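Local coordinates for protein 2-oxoglutarate carboxylase small subunit (Hydrogenobacter thermophilus, PDB 7KCT) that belongs to the biotin carboxylase family, pairing a Rossmann-like N-terminal domain with an ATP-grasp domain, and binds ADP, magnesium and bicarbonate, at residues 36-42 / 54-60. Residues are numbered along the deposited sequence; the frame is centred on the assembly and turned at random.
Sequences QTVAIYN and ADEAYMI
Three donors gather on T37 O: a water at 2.9 Å, and more weakly the backbone amides of D55 and E56. The same water donates to E56 OE2, which also forms a salt bridge with K13. D55 and T37 clasp each other: D55 OD2 takes T37 N at 2.8 Å on its anti side, while T37 OG1 accepts D55 N at 3.0 Å. A chi1 of 58° sets that hydroxyl between T37's own N and carbonyl carbon; threonine suits the place, its beta-branch fitting an extended strand and its short hydroxyl reaching the D55 amide.

Beyond this clasp the chains run parallel: A39 N meets E56 O at 2.8 Å, in the carbonyl plane, then Y58 N bonds to A39 O, Y41 N to Y58 O and I60 N to Y41 O. Strand 36-41, helix 49-53 and strand 56-59 form a beta-alpha-beta unit at one border of the Rossmann-like domain's five-stranded parallel sheet. Toward helix 49-53, A39 and A57 pair with CA atoms 4.3 Å apart, a spacing their methyls fit; A39 CB also presses tightly on A54 CB at 3.5 Å. The flat Y41 ring offers a broad face to M59 CB, 4.0 Å from its centroid. On the other side, facing helix 71-81, branched aliphatic V38 and I40 suit the buried surface: V38 CG1 touches the edge of the Y58 ring, whose OH donates to E56 OE1 at 2.7 Å, and I40 CG2 meets I60 CD1.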
loop_
_atom_site.group_PDB
_atom_site.type_symbol
_atom_site.label_atom_id
_atom_site.label_comp_id
_atom_site.label_asym_id
_atom_site.label_seq_id
_atom_site.Cartn_x
_atom_site.Cartn_y
_atom_site.Cartn_z
ATOM N N GLN A 36 -5.338 -20.565 -11.184
ATOM C CA GLN A 36 -4.692 -20.224 -12.445
ATOM C C GLN A 36 -5.523 -19.187 -13.176
ATOM O O GLN A 36 -6.752 -19.197 -13.096
ATOM C CB GLN A 36 -4.558 -21.486 -13.310
ATOM C CG GLN A 36 -3.627 -22.506 -12.624
ATOM C CD GLN A 36 -3.692 -23.896 -13.187
ATOM O OE1 GLN A 36 -4.393 -24.155 -14.154
ATOM N NE2 GLN A 36 -2.927 -24.812 -12.592
ATOM N N THR A 37 -4.868 -18.330 -13.944
ATOM C CA THR A 37 -5.566 -17.204 -14.558
ATOM C C THR A 37 -5.345 -17.204 -16.070
ATOM O O THR A 37 -4.281 -17.607 -16.574
ATOM C CB THR A 37 -5.089 -15.849 -14.012
ATOM O OG1 THR A 37 -3.679 -15.748 -14.245
ATOM C CG2 THR A 37 -5.380 -15.688 -12.520
ATOM N N VAL A 38 -6.357 -16.710 -16.780
ATOM C CA VAL A 38 -6.387 -16.596 -18.228
ATOM C C VAL A 38 -6.683 -15.154 -18.556
ATOM O O VAL A 38 -7.688 -14.610 -18.073
ATOM C CB VAL A 38 -7.481 -17.472 -18.875
ATOM C CG1 VAL A 38 -7.423 -17.375 -20.382
ATOM C CG2 VAL A 38 -7.375 -18.947 -18.455
ATOM N N ALA A 39 -5.835 -14.537 -19.373
ATOM C CA ALA A 39 -6.096 -13.179 -19.841
ATOM C C ALA A 39 -6.477 -13.159 -21.317
ATOM O O ALA A 39 -6.165 -14.078 -22.086
ATOM C CB ALA A 39 -4.867 -12.294 -19.579
ATOM N N ILE A 40 -7.177 -12.091 -21.719
ATOM C CA ILE A 40 -7.471 -11.863 -23.136
ATOM C C ILE A 40 -6.967 -10.477 -23.488
ATOM O O ILE A 40 -6.896 -9.596 -22.627
ATOM C CB ILE A 40 -8.979 -11.998 -23.479
ATOM C CG1 ILE A 40 -9.844 -11.049 -22.636
ATOM C CG2 ILE A 40 -9.449 -13.438 -23.312
ATOM C CD1 ILE A 40 -11.335 -11.002 -23.026
ATOM N N TYR A 41 -6.609 -10.272 -24.761
ATOM C CA TYR A 41 -6.102 -8.970 -25.127
ATOM C C TYR A 41 -6.204 -8.749 -26.620
ATOM O O TYR A 41 -6.325 -9.692 -27.406
ATOM C CB TYR A 41 -4.634 -8.755 -24.679
ATOM C CG TYR A 41 -3.632 -9.675 -25.318
ATOM C CD1 TYR A 41 -3.510 -10.992 -24.907
ATOM C CD2 TYR A 41 -2.767 -9.217 -26.315
ATOM C CE1 TYR A 41 -2.609 -11.846 -25.499
ATOM C CE2 TYR A 41 -1.844 -10.067 -26.905
ATOM C CZ TYR A 41 -1.797 -11.374 -26.504
ATOM O OH TYR A 41 -0.892 -12.213 -27.038
ATOM N N ASN A 42 -6.143 -7.478 -26.987
ATOM C CA ASN A 42 -6.063 -7.096 -28.396
ATOM C C ASN A 42 -4.612 -6.929 -28.807
ATOM O O ASN A 42 -3.754 -6.534 -28.007
ATOM C CB ASN A 42 -6.836 -5.793 -28.627
ATOM C CG ASN A 42 -6.992 -5.447 -30.103
ATOM O OD1 ASN A 42 -6.101 -4.833 -30.694
ATOM N ND2 ASN A 42 -8.087 -5.895 -30.705
ATOM N N ALA A 54 -0.960 -12.771 -15.998
ATOM C CA ALA A 54 -1.764 -13.979 -16.109
ATOM C C ALA A 54 -0.856 -15.174 -16.391
ATOM O O ALA A 54 0.235 -15.027 -16.949
ATOM C CB ALA A 54 -2.797 -13.820 -17.240
ATOM N N ASP A 55 -1.343 -16.376 -16.082
ATOM C CA ASP A 55 -0.558 -17.576 -16.425
ATOM C C ASP A 55 -0.573 -17.859 -17.917
ATOM O O ASP A 55 0.399 -18.399 -18.460
ATOM C CB ASP A 55 -1.082 -18.805 -15.719
ATOM C CG ASP A 55 -1.068 -18.646 -14.214
ATOM O OD1 ASP A 55 -0.036 -18.278 -13.632
ATOM O OD2 ASP A 55 -2.131 -18.828 -13.623
ATOM N N GLU A 56 -1.664 -17.531 -18.589
ATOM C CA GLU A 56 -1.765 -17.692 -20.042
ATOM C C GLU A 56 -2.623 -16.573 -20.591
ATOM O O GLU A 56 -3.494 -16.056 -19.894
ATOM C CB GLU A 56 -2.362 -19.054 -20.412
ATOM C CG GLU A 56 -3.779 -19.284 -19.995
ATOM C CD GLU A 56 -4.248 -20.754 -20.041
ATOM O OE1 GLU A 56 -4.283 -21.360 -21.129
ATOM O OE2 GLU A 56 -4.660 -21.283 -18.981
ATOM N N ALA A 57 -2.368 -16.182 -21.833
ATOM C CA ALA A 57 -3.138 -15.074 -22.385
ATOM C C ALA A 57 -3.336 -15.310 -23.866
ATOM O O ALA A 57 -2.475 -15.917 -24.525
ATOM C CB ALA A 57 -2.489 -13.715 -22.130
ATOM N N TYR A 58 -4.492 -14.851 -24.371
ATOM C CA TYR A 58 -4.968 -15.112 -25.741
ATOM C C TYR A 58 -5.303 -13.809 -26.453
ATOM O O TYR A 58 -6.191 -13.082 -25.999
ATOM C CB TYR A 58 -6.216 -16.030 -25.736
ATOM C CG TYR A 58 -5.830 -17.376 -25.250
ATOM C CD1 TYR A 58 -5.284 -18.324 -26.125
ATOM C CD2 TYR A 58 -5.863 -17.660 -23.904
ATOM C CE1 TYR A 58 -4.830 -19.560 -25.655
ATOM C CE2 TYR A 58 -5.387 -18.895 -23.425
ATOM C CZ TYR A 58 -4.873 -19.824 -24.301
ATOM O OH TYR A 58 -4.449 -21.042 -23.817
ATOM N N MET A 59 -4.700 -13.597 -27.633
ATOM C CA MET A 59 -4.982 -12.425 -28.452
ATOM C C MET A 59 -6.233 -12.736 -29.251
ATOM O O MET A 59 -6.182 -13.670 -30.041
ATOM C CB MET A 59 -3.825 -12.151 -29.424
ATOM C CG MET A 59 -4.028 -10.891 -30.207
ATOM S SD MET A 59 -2.947 -10.699 -31.632
ATOM C CE MET A 59 -1.246 -10.457 -31.041
ATOM N N ILE A 60 -7.323 -11.983 -29.071
ATOM C CA ILE A 60 -8.581 -12.235 -29.782
ATOM C C ILE A 60 -9.186 -10.904 -30.205
ATOM O O ILE A 60 -8.763 -9.841 -29.746
ATOM C CB ILE A 60 -9.602 -13.026 -28.919
ATOM C CG1 ILE A 60 -9.981 -12.222 -27.690
ATOM C CG2 ILE A 60 -9.051 -14.358 -28.506
ATOM C CD1 ILE A 60 -11.089 -12.841 -26.851
HETATM O O HOH W 1 -4.135 -20.455 -16.561
HETATM O O HOH W 2 -2.222 -15.046 -28.325
#